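Local coordinates for protein urocanate hydratase (Paenibacillus sp. Soil724D2, PDB 7NED) that probably catalyses the hydration of thiourocanate in bacterial ergothioneine breakdown with NAD+ as cofactor, and binds urocanate in its active site, at residues 448-451 and 452-456; 532-535 and 536-539; 15-18 and 19-22. All coordinates share one frame; numbering follows the deposited sequence.

Contact 1: 448-451 and 452-456; sequences ERMK and DGSDA
Met-450 lies along the carboxylate of Asp-455, the two side chains running antiparallel alongside one another where the loop before helix 459-469 doubles back. Its CB sits 3.3 Å from Asp-455 OD1 and also faces Asp-452 OD1. With CG beside the backbone N (chi1 -61°), that atom stays near Asp-455 OD1 and comes within 3.9 Å of Ser-454 OG. Bends at chi2 and chi3 then turn SD away, with CE 4.2 Å from Ser-454 OG, and the side chain packs on Arg-522 and Tyr-523 of helix 502-525. Beside it, Asp-455 grips two consecutive amides: OD1 takes Met-450 N on its syn lone pair at 2.6 Å, and OD2 takes Arg-449 N at 3.0 Å, 30° out of the carboxylate plane. The reversal itself is a type I beta turn, closed by Gly-453 N to Met-450 O at 2.9 Å. Asp-452 OD1 adds an Asx turn, accepting Ser-454 N from above the carboxylate plane and Ser-454 OG nearer to it. Ser-454 OG is also bonded to Arg-522. Two carboxylates thus satisfy backbone N-H groups in a segment without regular helix or strand, and the double grip would hold the Asp-455 carboxylate against rotation.

Contact 2: 532-535 and 536-539; sequences ADEV and RLKD
Arg-536 and Asp-533 run alongside each other in the same direction and close a salt bridge one helical turn apart: NH2 reaches Asp-533 OD2 at 3.1 Å. The carboxylate oxygen sits in the guanidinium plane at its edge, although the two flat groups are turned 58° apart. A second salt bridge spans four residues, from Lys-538 NZ to Glu-534 OE1 at 2.8 Å. Here the lysine chain bends at chi2 (-74°) and chi4, curling so that CG and CE as well as NZ border the same oxygen. Between the two pairs, Leu-537 lays CD1 3.3 Å from Asp-533 OD1, while its CG lies above one face of the Arg-536 guanidinium, offset toward the rim.

The backbone of helix 529-538 sets these spacings, with Leu-537 N bonded to Asp-533 O at 2.8 Å and Lys-538 N to Glu-534 O at 2.9 Å. The helix ends in a Schellman motif, Asp-539 taking positive phi. Further out, Arg-346 NH1 forms salt bridges to both Asp-533 OD1 and Glu-534 OE2, and Lys-538 NZ also bonds His-405 O. Val-535 packs on Val-520 and Leu-521 of helix 502-525. Each carboxylate is therefore divided between a cation of its own helix and the shared Arg-346, an arrangement likely to keep both acids ionised and to tie this C-terminal helix to the loop carrying that arginine.

Contact 3: 15-18 and 19-22; sequences KGWR and QEAL
Gln-19 folds back over Gly-16 at the start of helix 17-31, its amide end turned toward the N-cap. CG lies beside the backbone N (chi1 -56°) and the chain then bends at chi2 (90°), which returns OE1 to within 3.2 Å of Gly-16 C. NE2 comes alongside Lys-15 CB at 4.0 Å and donates to Leu-65 O. OE1 instead accepts from a water at 2.9 Å, and the same water receives the N-H of Arg-18 at 3.1 Å, bridging side chain and helix start. The fold-back uses the space where a CB on Gly-16 would run into OE1.

Trp-17 and Glu-20 slant across each other: CZ3 of the indole meets Glu-20 CG at 3.8 Å, with ring and carboxylate planes 71° apart. It is thus the methylene portion of the glutamate that touches the ring.

Gly-16 is the N-cap residue, and Gly-16 O opens the helical series by accepting Glu-20 N at 2.9 Å. Gln-19 stands at N3, but Gly-16 has no side chain to return a bond and OE1 meets Gly-16 N at a poor angle, so no capping box forms. With an alanine at this position, Leu-65 O is likely to lose its amide donor and the bridging water one of its two holds, with a gap over Gly-16.

Buried salt bridges take up the charged ends of this turn, Glu-20 OE2 with Arg-24 and Arg-13, Arg-18 NE with Asp-474 and NH1 with Glu-67. Farther along the helix, Ala-21 rests on Val-497 and Leu-22 on Thr-495, both of strand 490-498, with Ala-21 CB also 3.3 Å from Trp-17 O.

Along the chain the order is contact 3, contact 1, contact 2. Contact 3 starts helix 17-31 in the urocanase N-terminal domain and packs against strand 490-498 of the eight-stranded mixed sheet; contacts 1 and 2 both fall in the urocanase C-terminal domain. Their centres are about 22 Å apart, whereas contact 3 is centred about 40 Å from contact 1 and 36 Å from contact 2. Helix 502-525 joins contacts 1 and 2 indirectly, since 448-456 packs on its Tyr-523 and 532-539 on Val-520 and Leu-521. Contact 1 lies between that helix and the second subunit, consistent with a part in the dimer interface, while contacts 2 and 3 touch no other chain of the assembly.

Contact 1: 448-451 and 452-456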
# COMPACT_ATOMS: atom_id res chain seq x y z
N GLU A 448 -6.42 -13.81 -10.13
CA GLU A 448 -6.13 -15.23 -10.13
C GLU A 448 -5.67 -15.66 -11.52
O GLU A 448 -6.34 -15.39 -12.52
CB GLU A 448 -7.37 -16.01 -9.72
CG GLU A 448 -7.10 -17.50 -9.63
CD GLU A 448 -8.25 -18.23 -8.97
OE1 GLU A 448 -8.83 -17.70 -7.98
OE2 GLU A 448 -8.59 -19.33 -9.45
N ARG A 449 -4.51 -16.32 -11.58
CA ARG A 449 -3.99 -16.91 -12.82
C ARG A 449 -3.83 -15.84 -13.91
O ARG A 449 -4.34 -15.95 -15.03
CB ARG A 449 -4.88 -18.07 -13.28
CG ARG A 449 -4.78 -19.24 -12.28
CD ARG A 449 -5.54 -20.49 -12.65
NE ARG A 449 -5.54 -20.64 -14.09
CZ ARG A 449 -6.62 -20.89 -14.80
NH1 ARG A 449 -7.79 -21.02 -14.19
NH2 ARG A 449 -6.52 -21.01 -16.11
N MET A 450 -3.09 -14.79 -13.57
CA MET A 450 -2.75 -13.81 -14.58
C MET A 450 -1.84 -14.47 -15.60
O MET A 450 -1.03 -15.34 -15.26
CB MET A 450 -2.02 -12.60 -13.96
CG MET A 450 -2.88 -11.88 -12.96
SD MET A 450 -4.22 -10.98 -13.79
CE MET A 450 -3.30 -9.62 -14.49
N LYS A 451 -1.92 -13.98 -16.84
CA LYS A 451 -1.14 -14.55 -17.94
C LYS A 451 0.36 -14.59 -17.61
O LYS A 451 1.06 -15.57 -17.94
CB LYS A 451 -1.38 -13.73 -19.22
CG LYS A 451 -0.91 -14.42 -20.49
CD LYS A 451 -0.90 -13.44 -21.67
CE LYS A 451 -0.82 -14.12 -23.04
NZ LYS A 451 -2.18 -14.26 -23.72
N ASP A 452 0.87 -13.56 -16.96
CA ASP A 452 2.30 -13.50 -16.65
C ASP A 452 2.64 -13.96 -15.25
O ASP A 452 3.80 -13.87 -14.85
CB ASP A 452 2.83 -12.08 -16.85
CG ASP A 452 2.21 -11.11 -15.88
OD1 ASP A 452 1.18 -11.47 -15.24
OD2 ASP A 452 2.73 -9.99 -15.75
N GLY A 453 1.67 -14.47 -14.50
CA GLY A 453 1.94 -14.94 -13.16
C GLY A 453 2.03 -13.85 -12.12
O GLY A 453 2.56 -14.09 -11.03
N SER A 454 1.55 -12.65 -12.43
CA SER A 454 1.72 -11.50 -11.53
C SER A 454 0.61 -11.43 -10.49
O SER A 454 0.30 -10.33 -9.97
CB SER A 454 1.79 -10.22 -12.34
OG SER A 454 0.58 -10.02 -13.02
N ASP A 455 0.09 -12.58 -10.09
CA ASP A 455 -1.18 -12.60 -9.40
C ASP A 455 -1.08 -11.79 -8.09
O ASP A 455 -2.05 -11.18 -7.64
CB ASP A 455 -1.55 -14.01 -8.98
CG ASP A 455 -1.61 -14.97 -10.16
OD1 ASP A 455 -1.76 -14.55 -11.30
OD2 ASP A 455 -2.09 -16.10 -9.82
N ALA A 456 0.07 -11.87 -7.43
CA ALA A 456 0.25 -11.33 -6.07
C ALA A 456 0.75 -9.89 -6.03
O ALA A 456 0.87 -9.34 -4.93
CB ALA A 456 1.22 -12.21 -5.27

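Contact 2: 532-535 and 536-539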
# COMPACT_ATOMS: atom_id res chain seq x y z
N ALA A 532 -3.34 -4.59 -25.45
CA ALA A 532 -2.46 -4.01 -26.46
C ALA A 532 -3.28 -3.39 -27.58
O ALA A 532 -2.94 -2.32 -28.11
CB ALA A 532 -1.49 -5.09 -26.98
N ASP A 533 -4.42 -4.02 -27.92
CA ASP A 533 -5.32 -3.40 -28.88
C ASP A 533 -5.89 -2.09 -28.34
O ASP A 533 -5.95 -1.08 -29.06
CB ASP A 533 -6.45 -4.38 -29.21
CG ASP A 533 -7.33 -3.87 -30.31
OD1 ASP A 533 -8.51 -3.56 -30.03
OD2 ASP A 533 -6.84 -3.80 -31.45
N GLU A 534 -6.33 -2.10 -27.08
CA GLU A 534 -6.88 -0.87 -26.51
C GLU A 534 -5.84 0.23 -26.49
O GLU A 534 -6.18 1.39 -26.77
CB GLU A 534 -7.40 -1.13 -25.10
CG GLU A 534 -8.25 0.02 -24.52
CD GLU A 534 -9.63 0.21 -25.21
OE1 GLU A 534 -10.31 1.22 -24.88
OE2 GLU A 534 -10.05 -0.63 -26.07
N VAL A 535 -4.58 -0.08 -26.14
CA VAL A 535 -3.54 0.94 -26.17
C VAL A 535 -3.48 1.60 -27.54
O VAL A 535 -3.43 2.83 -27.67
CB VAL A 535 -2.17 0.33 -25.79
CG1 VAL A 535 -1.05 1.28 -26.23
CG2 VAL A 535 -2.14 0.03 -24.28
N ARG A 536 -3.42 0.79 -28.59
CA ARG A 536 -3.33 1.39 -29.92
C ARG A 536 -4.60 2.18 -30.25
O ARG A 536 -4.53 3.29 -30.78
CB ARG A 536 -3.06 0.31 -30.97
CG ARG A 536 -3.51 0.77 -32.36
CD ARG A 536 -3.66 -0.38 -33.32
NE ARG A 536 -4.91 -1.15 -33.21
CZ ARG A 536 -6.07 -0.82 -33.79
NH1 ARG A 536 -6.19 0.31 -34.50
NH2 ARG A 536 -7.12 -1.62 -33.66
N LEU A 537 -5.77 1.63 -29.91
CA LEU A 537 -7.01 2.33 -30.24
C LEU A 537 -7.09 3.70 -29.58
O LEU A 537 -7.66 4.62 -30.16
CB LEU A 537 -8.23 1.49 -29.82
CG LEU A 537 -8.59 0.34 -30.76
CD1 LEU A 537 -9.67 -0.52 -30.15
CD2 LEU A 537 -9.03 0.88 -32.13
N LYS A 538 -6.57 3.84 -28.35
CA LYS A 538 -6.82 5.03 -27.54
C LYS A 538 -5.55 5.85 -27.29
O LYS A 538 -5.59 6.80 -26.51
CB LYS A 538 -7.44 4.65 -26.20
CG LYS A 538 -8.67 3.75 -26.31
CD LYS A 538 -9.89 4.54 -26.80
CE LYS A 538 -11.07 3.62 -27.11
NZ LYS A 538 -11.83 3.31 -25.89
N ASP A 539 -4.45 5.49 -27.96
CA ASP A 539 -3.19 6.23 -27.89
C ASP A 539 -2.72 6.39 -26.45
O ASP A 539 -2.22 7.45 -26.05
CB ASP A 539 -3.28 7.57 -28.60
CG ASP A 539 -3.65 7.41 -30.08
OD1 ASP A 539 -4.51 8.17 -30.58
OD2 ASP A 539 -3.03 6.54 -30.76

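Contact 3: 15-18 and 19-22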
# COMPACT_ATOMS: atom_id res chain seq x y z
N LYS A 15 -19.05 23.86 3.22
CA LYS A 15 -18.61 25.09 2.59
C LYS A 15 -18.72 25.05 1.08
O LYS A 15 -18.71 26.12 0.46
CB LYS A 15 -17.17 25.40 3.00
CG LYS A 15 -17.10 25.87 4.46
CD LYS A 15 -15.76 26.22 4.87
CE LYS A 15 -15.77 26.79 6.29
NZ LYS A 15 -14.39 26.79 6.83
N GLY A 16 -18.84 23.87 0.47
CA GLY A 16 -19.01 23.75 -0.97
C GLY A 16 -19.60 22.40 -1.33
O GLY A 16 -19.78 21.52 -0.48
N TRP A 17 -19.89 22.24 -2.61
CA TRP A 17 -20.57 21.03 -3.07
C TRP A 17 -19.63 19.83 -3.18
O TRP A 17 -20.08 18.69 -3.11
CB TRP A 17 -21.24 21.26 -4.42
CG TRP A 17 -22.69 21.60 -4.24
CD1 TRP A 17 -23.26 22.84 -4.36
CD2 TRP A 17 -23.74 20.71 -3.83
NE1 TRP A 17 -24.62 22.76 -4.06
CE2 TRP A 17 -24.93 21.47 -3.74
CE3 TRP A 17 -23.80 19.33 -3.56
CZ2 TRP A 17 -26.18 20.90 -3.37
CZ3 TRP A 17 -25.05 18.76 -3.19
CH2 TRP A 17 -26.20 19.55 -3.11
N ARG A 18 -18.33 20.07 -3.37
CA ARG A 18 -17.43 18.93 -3.35
C ARG A 18 -17.42 18.31 -1.96
O ARG A 18 -17.44 17.09 -1.82
CB ARG A 18 -16.02 19.35 -3.80
CG ARG A 18 -16.02 19.83 -5.23
CD ARG A 18 -14.68 20.43 -5.66
NE ARG A 18 -13.60 19.46 -5.52
CZ ARG A 18 -12.31 19.78 -5.55
NH1 ARG A 18 -11.94 21.05 -5.73
NH2 ARG A 18 -11.39 18.83 -5.41
N GLN A 19 -17.39 19.15 -0.93
CA GLN A 19 -17.39 18.62 0.42
C GLN A 19 -18.75 18.00 0.74
O GLN A 19 -18.84 16.91 1.30
CB GLN A 19 -17.06 19.72 1.42
CG GLN A 19 -15.72 20.46 1.18
CD GLN A 19 -15.87 21.68 0.28
OE1 GLN A 19 -16.56 21.64 -0.74
NE2 GLN A 19 -15.23 22.77 0.67
N GLU A 20 -19.82 18.70 0.37
CA GLU A 20 -21.16 18.18 0.63
C GLU A 20 -21.36 16.82 -0.02
O GLU A 20 -22.03 15.93 0.54
CB GLU A 20 -22.18 19.19 0.10
CG GLU A 20 -23.65 18.77 0.31
CD GLU A 20 -24.15 19.02 1.74
OE1 GLU A 20 -23.58 19.90 2.44
OE2 GLU A 20 -25.14 18.36 2.17
N ALA A 21 -20.81 16.63 -1.23
CA ALA A 21 -20.98 15.37 -1.94
C ALA A 21 -20.42 14.22 -1.12
O ALA A 21 -21.08 13.19 -0.94
CB ALA A 21 -20.33 15.43 -3.32
N LEU A 22 -19.22 14.41 -0.56
CA LEU A 22 -18.63 13.34 0.23
C LEU A 22 -19.45 13.09 1.49
O LEU A 22 -19.59 11.94 1.90
CB LEU A 22 -17.17 13.67 0.59
CG LEU A 22 -16.29 13.93 -0.64
CD1 LEU A 22 -14.83 14.27 -0.23
CD2 LEU A 22 -16.34 12.74 -1.64
O HOH W 1 -16.74 22.77 -3.39